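Single-stranded DNA-binding protein WHY3, chloroplastic (Arabidopsis thaliana, PDB 4KOQ) binds single-stranded DNA in chloroplasts and nucleus, maintaining plastid genome stability against illegitimate recombination and repressing transcription of the kinesin gene KP1. Local coordinates at residues R8-G12 with I24-A28; L41-L47 with H157-W161; F68-E74 with E88-D92. All blocks are in the same frame, centred on the assembly; numbering follows the deposited sequence.

Contact 1 of 3, residues R8-G12 with I24-A28; sequences RFYVG and IEPRA
This is a side-chain-to-backbone contact between the two strands of the N-terminal beta hairpin, strands 9-16 and 20-33, at the end remote from the turn, where the strands diverge. The end-to-end directions of 8-12 and 24-27 differ by 149°, and the closest CA pair is Gly12 with Glu25, 4.4 Å apart. Both segments are extended, except that Val11 (phi/psi -135/39) interrupts the first strand. At this irregularity the Glu25 carboxylate meets the backbone: with chi1 t and chi2 at 109°, Glu25 OE2 accepts a hydrogen bond from Val11 N (3.0 Å, 167°), and a water that accepts from Gly12 N (2.9 Å) donates to Glu25 OE1 (2.5 Å). Gly12 CA also makes a CA-H...O contact with Ile24 O at 3.4 Å. The hairpin forms the first two strands of one of the two antiparallel four-stranded sheets of this Whirly domain, and its edge serves the tetramer: Phe9 and Tyr10 pair in parallel with a strand of the second subunit, and Val11 O accepts from Trp161 NE1 of that subunit. Farther out, the like-charged guanidinium groups approach, Arg8 NH2 lying 3.2 Å from Arg27 NH1; Arg8 is poorly ordered.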
loop_
_atom_site.group_PDB
_atom_site.type_symbol
_atom_site.label_atom_id
_atom_site.label_comp_id
_atom_site.label_asym_id
_atom_site.label_seq_id
_atom_site.Cartn_x
_atom_site.Cartn_y
_atom_site.Cartn_z
ATOM N N ARG A 8 10.877 -17.862 -14.804
ATOM C CA ARG A 8 11.729 -16.846 -14.206
ATOM C C ARG A 8 11.437 -15.484 -14.835
ATOM O O ARG A 8 11.259 -15.385 -16.048
ATOM C CB ARG A 8 13.194 -17.232 -14.427
ATOM C CG ARG A 8 14.211 -16.151 -14.140
ATOM C CD ARG A 8 14.401 -15.924 -12.654
ATOM N NE ARG A 8 15.458 -14.948 -12.408
ATOM C CZ ARG A 8 15.798 -14.491 -11.208
ATOM N NH1 ARG A 8 15.167 -14.922 -10.121
ATOM N NH2 ARG A 8 16.775 -13.599 -11.096
ATOM N N PHE A 9 11.381 -14.445 -14.000
ATOM C CA PHE A 9 11.180 -13.069 -14.464
ATOM C C PHE A 9 12.344 -12.162 -14.025
ATOM O O PHE A 9 12.633 -12.028 -12.838
ATOM C CB PHE A 9 9.847 -12.510 -13.937
ATOM C CG PHE A 9 8.652 -12.837 -14.803
ATOM C CD1 PHE A 9 8.348 -12.068 -15.914
ATOM C CD2 PHE A 9 7.825 -13.908 -14.499
ATOM C CE1 PHE A 9 7.245 -12.365 -16.715
ATOM C CE2 PHE A 9 6.727 -14.208 -15.296
ATOM C CZ PHE A 9 6.439 -13.434 -16.406
ATOM N N TYR A 10 13.009 -11.553 -14.997
ATOM C CA TYR A 10 14.051 -10.574 -14.736
ATOM C C TYR A 10 13.416 -9.199 -14.801
ATOM O O TYR A 10 13.054 -8.727 -15.890
ATOM C CB TYR A 10 15.135 -10.643 -15.799
ATOM C CG TYR A 10 16.003 -11.873 -15.696
ATOM C CD1 TYR A 10 17.006 -11.951 -14.741
ATOM C CD2 TYR A 10 15.832 -12.947 -16.556
ATOM C CE1 TYR A 10 17.812 -13.055 -14.639
ATOM C CE2 TYR A 10 16.642 -14.073 -16.457
ATOM C CZ TYR A 10 17.628 -14.113 -15.492
ATOM O OH TYR A 10 18.454 -15.211 -15.376
ATOM N N VAL A 11 13.315 -8.563 -13.644
ATOM C CA VAL A 11 12.566 -7.302 -13.539
ATOM C C VAL A 11 13.340 -6.268 -12.717
ATOM O O VAL A 11 12.760 -5.504 -11.941
ATOM C CB VAL A 11 11.160 -7.555 -12.921
ATOM C CG1 VAL A 11 10.282 -8.376 -13.908
ATOM C CG2 VAL A 11 11.255 -8.252 -11.594
ATOM N N GLY A 12 14.660 -6.237 -12.897
ATOM C CA GLY A 12 15.476 -5.208 -12.281
ATOM C C GLY A 12 14.966 -3.809 -12.603
ATOM O O GLY A 12 14.556 -3.507 -13.713
ATOM N N ILE A 24 18.270 -2.541 -9.269
ATOM C CA ILE A 24 17.741 -3.121 -8.042
ATOM C C ILE A 24 16.816 -4.269 -8.391
ATOM O O ILE A 24 15.822 -4.080 -9.099
ATOM C CB ILE A 24 16.935 -2.088 -7.242
ATOM C CG1 ILE A 24 17.830 -0.875 -6.976
ATOM C CG2 ILE A 24 16.438 -2.661 -5.943
ATOM C CD1 ILE A 24 17.143 0.265 -6.312
ATOM N N GLU A 25 17.167 -5.448 -7.897
ATOM C CA GLU A 25 16.425 -6.687 -8.196
ATOM C C GLU A 25 15.930 -7.379 -6.941
ATOM O O GLU A 25 16.681 -7.656 -6.024
ATOM C CB GLU A 25 17.287 -7.694 -8.978
ATOM C CG GLU A 25 16.475 -8.946 -9.398
ATOM C CD GLU A 25 16.160 -9.070 -10.905
ATOM O OE1 GLU A 25 17.078 -8.796 -11.718
ATOM O OE2 GLU A 25 15.000 -9.461 -11.270
ATOM N N PRO A 26 14.646 -7.701 -6.901
ATOM C CA PRO A 26 14.205 -8.427 -5.717
ATOM C C PRO A 26 14.607 -9.907 -5.753
ATOM O O PRO A 26 14.779 -10.509 -6.822
ATOM C CB PRO A 26 12.691 -8.249 -5.742
ATOM C CG PRO A 26 12.366 -7.785 -7.067
ATOM C CD PRO A 26 13.538 -7.323 -7.783
ATOM N N ARG A 27 14.759 -10.467 -4.565
ATOM C CA ARG A 27 15.112 -11.875 -4.371
ATOM C C ARG A 27 14.157 -12.464 -3.349
ATOM O O ARG A 27 13.936 -11.889 -2.280
ATOM C CB ARG A 27 16.528 -11.971 -3.829
ATOM C CG ARG A 27 17.589 -11.585 -4.809
ATOM C CD ARG A 27 17.624 -12.616 -5.933
ATOM N NE ARG A 27 18.798 -12.444 -6.772
ATOM C CZ ARG A 27 18.778 -12.003 -8.025
ATOM N NH1 ARG A 27 17.642 -11.690 -8.629
ATOM N NH2 ARG A 27 19.908 -11.881 -8.688
ATOM N N ALA A 28 13.598 -13.627 -3.669
ATOM C CA ALA A 28 12.502 -14.197 -2.894
ATOM C C ALA A 28 12.977 -14.768 -1.570
ATOM O O ALA A 28 14.127 -15.146 -1.451
ATOM C CB ALA A 28 11.837 -15.319 -3.719
HETATM O O HOH W 1 16.718 -7.963 -14.097
#

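Contact 2 of 3, residues L41-L47 with H157-W161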
loop_
_atom_site.group_PDB
_atom_site.type_symbol
_atom_site.label_atom_id
_atom_site.label_comp_id
_atom_site.label_asym_id
_atom_site.label_seq_id
_atom_site.Cartn_x
_atom_site.Cartn_y
_atom_site.Cartn_z
ATOM N N LEU A 41 9.481 -20.626 6.429
ATOM C CA LEU A 41 10.380 -19.623 5.876
ATOM C C LEU A 41 11.681 -19.752 6.598
ATOM O O LEU A 41 11.711 -19.643 7.806
ATOM C CB LEU A 41 9.803 -18.195 6.070
ATOM C CG LEU A 41 10.746 -17.099 5.529
ATOM C CD1 LEU A 41 9.942 -15.966 4.921
ATOM C CD2 LEU A 41 11.594 -16.575 6.629
ATOM N N THR A 42 12.763 -19.983 5.867
ATOM C CA THR A 42 14.063 -20.167 6.480
ATOM C C THR A 42 15.020 -19.003 6.203
ATOM O O THR A 42 16.018 -18.839 6.894
ATOM C CB THR A 42 14.717 -21.445 5.965
ATOM O OG1 THR A 42 14.745 -21.421 4.535
ATOM C CG2 THR A 42 13.925 -22.672 6.441
ATOM N N LYS A 43 14.722 -18.201 5.182
ATOM C CA LYS A 43 15.508 -16.997 4.915
ATOM C C LYS A 43 14.615 -15.912 4.292
ATOM O O LYS A 43 13.919 -16.176 3.345
ATOM C CB LYS A 43 16.651 -17.320 3.963
ATOM C CG LYS A 43 17.671 -16.194 3.799
ATOM C CD LYS A 43 18.703 -16.544 2.745
ATOM C CE LYS A 43 19.997 -15.756 2.915
ATOM N NZ LYS A 43 19.862 -14.334 2.516
ATOM N N GLU A 44 14.624 -14.726 4.881
ATOM C CA GLU A 44 13.915 -13.596 4.316
ATOM C C GLU A 44 14.422 -13.303 2.933
ATOM O O GLU A 44 15.577 -13.566 2.582
ATOM C CB GLU A 44 14.151 -12.347 5.142
ATOM C CG GLU A 44 13.635 -12.350 6.502
ATOM C CD GLU A 44 13.943 -11.032 7.182
ATOM O OE1 GLU A 44 15.085 -10.486 6.986
ATOM O OE2 GLU A 44 13.016 -10.533 7.864
ATOM N N GLY A 45 13.549 -12.714 2.137
ATOM C CA GLY A 45 13.950 -12.128 0.892
ATOM C C GLY A 45 14.787 -10.887 1.105
ATOM O O GLY A 45 14.949 -10.424 2.229
ATOM N N PHE A 46 15.322 -10.342 0.021
ATOM C CA PHE A 46 16.139 -9.116 0.123
ATOM C C PHE A 46 16.167 -8.473 -1.246
ATOM O O PHE A 46 15.597 -9.015 -2.199
ATOM C CB PHE A 46 17.571 -9.427 0.594
ATOM C CG PHE A 46 18.336 -10.358 -0.324
ATOM C CD1 PHE A 46 18.151 -11.726 -0.234
ATOM C CD2 PHE A 46 19.246 -9.874 -1.251
ATOM C CE1 PHE A 46 18.852 -12.601 -1.079
ATOM C CE2 PHE A 46 19.951 -10.745 -2.093
ATOM C CZ PHE A 46 19.740 -12.113 -1.998
ATOM N N LEU A 47 16.816 -7.310 -1.340
ATOM C CA LEU A 47 16.996 -6.639 -2.601
ATOM C C LEU A 47 18.478 -6.617 -2.950
ATOM O O LEU A 47 19.330 -6.270 -2.112
ATOM C CB LEU A 47 16.516 -5.167 -2.516
ATOM C CG LEU A 47 15.012 -4.990 -2.265
ATOM C CD1 LEU A 47 14.608 -3.529 -2.243
ATOM C CD2 LEU A 47 14.158 -5.735 -3.265
ATOM N N HIS A 157 6.179 -9.249 0.878
ATOM C CA HIS A 157 6.606 -10.419 0.130
ATOM C C HIS A 157 7.908 -10.955 0.616
ATOM O O HIS A 157 8.075 -12.171 0.701
ATOM C CB HIS A 157 6.715 -10.047 -1.353
ATOM C CG HIS A 157 5.418 -9.579 -1.917
ATOM N ND1 HIS A 157 4.509 -10.441 -2.493
ATOM C CD2 HIS A 157 4.856 -8.346 -1.961
ATOM C CE1 HIS A 157 3.439 -9.757 -2.866
ATOM N NE2 HIS A 157 3.617 -8.488 -2.540
ATOM N N LEU A 158 8.846 -10.069 0.970
ATOM C CA LEU A 158 10.146 -10.525 1.412
ATOM C C LEU A 158 10.096 -11.268 2.740
ATOM O O LEU A 158 10.977 -12.127 3.001
ATOM C CB LEU A 158 11.188 -9.409 1.498
ATOM C CG LEU A 158 11.412 -8.595 0.225
ATOM C CD1 LEU A 158 12.478 -7.533 0.442
ATOM C CD2 LEU A 158 11.733 -9.414 -0.984
ATOM N N ILE A 159 9.118 -10.931 3.570
ATOM C CA ILE A 159 8.960 -11.597 4.861
ATOM C C ILE A 159 7.970 -12.777 4.801
ATOM O O ILE A 159 7.671 -13.396 5.820
ATOM C CB ILE A 159 8.562 -10.635 5.969
ATOM C CG1 ILE A 159 7.177 -10.062 5.737
ATOM C CG2 ILE A 159 9.589 -9.503 6.068
ATOM C CD1 ILE A 159 6.632 -9.212 6.919
ATOM N N GLY A 160 7.471 -13.071 3.616
ATOM C CA GLY A 160 6.584 -14.202 3.394
ATOM C C GLY A 160 5.128 -14.014 3.702
ATOM O O GLY A 160 4.375 -14.985 3.648
ATOM N N TRP A 161 4.702 -12.788 3.997
ATOM C CA TRP A 161 3.340 -12.563 4.401
ATOM C C TRP A 161 2.391 -12.556 3.218
ATOM O O TRP A 161 1.199 -12.667 3.393
ATOM C CB TRP A 161 3.195 -11.281 5.228
ATOM C CG TRP A 161 3.694 -11.452 6.646
ATOM C CD1 TRP A 161 4.528 -12.407 7.111
ATOM C CD2 TRP A 161 3.327 -10.660 7.768
ATOM N NE1 TRP A 161 4.756 -12.229 8.464
ATOM C CE2 TRP A 161 4.019 -11.161 8.884
ATOM C CE3 TRP A 161 2.514 -9.555 7.930
ATOM C CZ2 TRP A 161 3.887 -10.608 10.141
ATOM C CZ3 TRP A 161 2.386 -9.002 9.182
ATOM C CH2 TRP A 161 3.055 -9.544 10.273
#
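Two glycines, one on each side, let a strand break and a helix end approach more closely than residues with a CB could. Gly45 CA lies 4.2 Å from Leu158 CA, and an ideal CB on Gly45 would fall 2.8 Å from Leu158 CD2; one on Gly160 would sit 3.0 Å from Leu41 CD1. Gly160 also has positive phi (83°), which itself favours glycine. The single hydrogen bond between the segments runs from Gly45 N to Leu158 O (2.8 Å, 164°), so a carbonyl of the last helical turn is taken up by the interrupted strand. Glu44 CA adds a CA-H...O contact to Leu158 O at 3.5 Å. Leucine methyls pack round it on backbone, Leu158 CD2 3.8 Å from Phe46 N and Leu41 CD1 3.5 Å from Ile159 O, and on each other, Leu158 CD1 4.4 Å from Leu47 CD2. Val72 and Ile75 of helix 72-79 also pack on Leu158. Just before the break, Thr42 and Lys43 both face Glu30 in a classic beta bulge. Beyond Gly160, Trp161 reaches the fourth subunit, its NE1 bonding to Val11 O there. The helix terminates in a Schellman motif, docked against the break in strand 39-56 of the Whirly fold.

Contact 3 of 3, residues F68-E74 with E88-D92; sequences FSLSVTE and EFFHD. With PO4 (phosphate ion), chain B.
Strand 68-70 leads through Ser71 into helix 72-79 and crosses strand 88-91 at 117°, the axes approaching to 9.0 Å, so side chains bridge the gap between the two sheets. The nearest CA pairs are Phe68 with His91 (8.3 Å) and Glu74 with Phe89 (7.7 Å). Phe89 and His91 both direct CA-to-CB toward the other segment. His91, with chi1 m and chi2 near 180°, lays its imidazole on the Phe68 ring (chi1 t, chi2 90°) in an offset stack, with centroids 4.0 Å apart and planes at 15°. Both nitrogens of the imidazole donate: His91 NE2 to Glu74 OE2 (2.7 Å, 159°) and His91 ND1 to phosphate O3 (2.5 Å, 174°).

Glu74, with chi1 m and chi2 t, serves three partners. Glu74 OE1 accepts from Ser71 N (3.0 Å), and Ser71 OG (chi1 p) accepts from Glu74 N (3.1 Å), which makes a capping box at the helix N-terminus. Glu74 CG stands over the face of the Phe89 ring, 3.7 Å from its centroid, in a CH-pi contact. Phe89 (chi1 m, chi2 -50°) is further packed by Phe68, whose CZ lies 3.7 Å from Phe89 CB, and by Leu70, whose CD2 is 3.8 Å from Phe89 CE2.

The phosphate, probably from the crystallisation liquor, also accepts from Ser69 N at O3 (3.0 Å) and from Ser69 OG (chi1 m) at O4 (2.9 Å); Lys105 binds it too. A His-carboxylate hydrogen bond beside a helix-capping box thus borders an anion site where the two sheets of the Whirly fold meet.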
loop_
_atom_site.group_PDB
_atom_site.type_symbol
_atom_site.label_atom_id
_atom_site.label_comp_id
_atom_site.label_asym_id
_atom_site.label_seq_id
_atom_site.Cartn_x
_atom_site.Cartn_y
_atom_site.Cartn_z
ATOM N N PHE A 68 25.464 -5.101 -3.457
ATOM C CA PHE A 68 25.170 -4.979 -2.051
ATOM C C PHE A 68 23.783 -5.579 -1.848
ATOM O O PHE A 68 22.890 -5.327 -2.650
ATOM C CB PHE A 68 25.217 -3.504 -1.633
ATOM C CG PHE A 68 25.222 -3.297 -0.124
ATOM C CD1 PHE A 68 26.421 -3.242 0.561
ATOM C CD2 PHE A 68 24.038 -3.100 0.587
ATOM C CE1 PHE A 68 26.454 -3.031 1.933
ATOM C CE2 PHE A 68 24.063 -2.899 1.976
ATOM C CZ PHE A 68 25.289 -2.877 2.641
ATOM N N SER A 69 23.628 -6.433 -0.843
ATOM C CA SER A 69 22.344 -7.059 -0.535
ATOM C C SER A 69 21.595 -6.341 0.572
ATOM O O SER A 69 21.965 -6.470 1.741
ATOM C CB SER A 69 22.589 -8.497 -0.079
ATOM O OG SER A 69 23.173 -9.243 -1.134
ATOM N N LEU A 70 20.518 -5.640 0.225
ATOM C CA LEU A 70 19.764 -4.870 1.201
ATOM C C LEU A 70 18.756 -5.748 1.893
ATOM O O LEU A 70 17.876 -6.298 1.224
ATOM C CB LEU A 70 18.951 -3.778 0.492
ATOM C CG LEU A 70 19.382 -2.338 0.319
ATOM C CD1 LEU A 70 18.116 -1.547 -0.082
ATOM C CD2 LEU A 70 20.017 -1.750 1.548
ATOM N N SER A 71 18.886 -5.891 3.206
ATOM C CA SER A 71 17.975 -6.690 4.006
ATOM C C SER A 71 16.652 -5.971 4.236
ATOM O O SER A 71 16.515 -4.743 4.053
ATOM C CB SER A 71 18.598 -6.998 5.362
ATOM O OG SER A 71 18.568 -5.819 6.147
ATOM N N VAL A 72 15.675 -6.739 4.700
ATOM C CA VAL A 72 14.402 -6.170 5.125
ATOM C C VAL A 72 14.561 -5.000 6.092
ATOM O O VAL A 72 13.904 -3.970 5.936
ATOM C CB VAL A 72 13.550 -7.307 5.721
ATOM C CG1 VAL A 72 12.432 -6.793 6.543
ATOM C CG2 VAL A 72 13.063 -8.218 4.592
ATOM N N THR A 73 15.400 -5.147 7.120
ATOM C CA THR A 73 15.568 -4.062 8.107
ATOM C C THR A 73 16.182 -2.837 7.457
ATOM O O THR A 73 15.776 -1.734 7.719
ATOM C CB THR A 73 16.448 -4.515 9.298
ATOM O OG1 THR A 73 15.802 -5.613 9.949
ATOM C CG2 THR A 73 16.642 -3.390 10.306
ATOM N N GLU A 74 17.143 -3.056 6.574
ATOM C CA GLU A 74 17.760 -1.944 5.837
ATOM C C GLU A 74 16.803 -1.209 4.914
ATOM O O GLU A 74 16.821 0.012 4.843
ATOM C CB GLU A 74 18.998 -2.448 5.088
ATOM C CG GLU A 74 20.132 -2.774 6.020
ATOM C CD GLU A 74 21.242 -3.659 5.430
ATOM O OE1 GLU A 74 21.108 -4.205 4.313
ATOM O OE2 GLU A 74 22.277 -3.856 6.132
ATOM N N GLU A 88 23.775 4.424 6.912
ATOM C CA GLU A 88 25.016 3.776 6.472
ATOM C C GLU A 88 24.977 2.345 6.955
ATOM O O GLU A 88 24.752 2.072 8.146
ATOM C CB GLU A 88 26.231 4.509 7.076
ATOM C CG GLU A 88 27.549 4.135 6.503
ATOM C CD GLU A 88 28.674 5.122 6.913
ATOM O OE1 GLU A 88 28.532 5.805 7.936
ATOM O OE2 GLU A 88 29.691 5.206 6.201
ATOM N N PHE A 89 25.190 1.430 6.031
ATOM C CA PHE A 89 25.163 0.004 6.322
ATOM C C PHE A 89 26.514 -0.634 6.046
ATOM O O PHE A 89 27.099 -0.405 4.998
ATOM C CB PHE A 89 24.137 -0.681 5.427
ATOM C CG PHE A 89 22.814 -0.012 5.394
ATOM C CD1 PHE A 89 22.159 0.342 6.565
ATOM C CD2 PHE A 89 22.199 0.250 4.198
ATOM C CE1 PHE A 89 20.879 0.972 6.510
ATOM C CE2 PHE A 89 20.940 0.852 4.143
ATOM C CZ PHE A 89 20.286 1.204 5.300
ATOM N N PHE A 90 26.976 -1.482 6.965
ATOM C CA PHE A 90 28.254 -2.145 6.833
ATOM C C PHE A 90 28.080 -3.658 6.752
ATOM O O PHE A 90 27.475 -4.258 7.638
ATOM C CB PHE A 90 29.117 -1.859 8.069
ATOM C CG PHE A 90 29.311 -0.399 8.345
ATOM C CD1 PHE A 90 28.313 0.343 8.960
ATOM C CD2 PHE A 90 30.477 0.237 7.990
ATOM C CE1 PHE A 90 28.484 1.698 9.211
ATOM C CE2 PHE A 90 30.660 1.598 8.256
ATOM C CZ PHE A 90 29.664 2.319 8.852
ATOM N N HIS A 91 28.632 -4.257 5.711
ATOM C CA HIS A 91 28.545 -5.682 5.497
ATOM C C HIS A 91 29.929 -6.276 5.293
ATOM O O HIS A 91 30.726 -5.758 4.513
ATOM C CB HIS A 91 27.745 -6.013 4.250
ATOM C CG HIS A 91 26.257 -5.795 4.392
ATOM N ND1 HIS A 91 25.372 -6.108 3.380
ATOM C CD2 HIS A 91 25.514 -5.243 5.384
ATOM C CE1 HIS A 91 24.141 -5.791 3.757
ATOM N NE2 HIS A 91 24.195 -5.267 4.967
ATOM N N ASP A 92 30.163 -7.411 5.952
ATOM C CA ASP A 92 31.306 -8.267 5.667
ATOM C C ASP A 92 30.816 -9.484 4.897
ATOM O O ASP A 92 30.111 -10.316 5.451
ATOM C CB ASP A 92 31.961 -8.720 6.969
ATOM C CG ASP A 92 33.157 -9.643 6.738
ATOM O OD1 ASP A 92 33.330 -10.156 5.612
ATOM O OD2 ASP A 92 33.922 -9.861 7.702
HETATM P P PO4 B . 26.577 -8.124 0.299
HETATM O O1 PO4 B . 26.875 -7.689 -1.105
HETATM O O2 PO4 B . 27.857 -8.427 1.040
HETATM O O3 PO4 B . 25.853 -7.082 1.079
HETATM O O4 PO4 B . 25.681 -9.345 0.240
#

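In the fold
The three contacts follow one sheet from edge to edge: contact 1 on strands 9-16 and 20-33, contact 2 on strand 39-56 and contact 3 on strand 59-70. Contact 1 closes before the others open, and contact 3 falls between the segments of contact 2. Centres lie about 13 Å apart for contacts 1 and 2, about 15 Å for 2 and 3 and about 18 Å for 1 and 3. Probable backbone hydrogen bonds join neighbours, Arg27 N to Phe46 O (2.9 Å) and Leu70 N to Leu47 O (2.7 Å). Contact 2 brings in helix 141-158, contact 3 the second sheet. Contacts 1 and 2 touch the second subunit, 2 and 3 the fourth, tying the fold to the homotetramer.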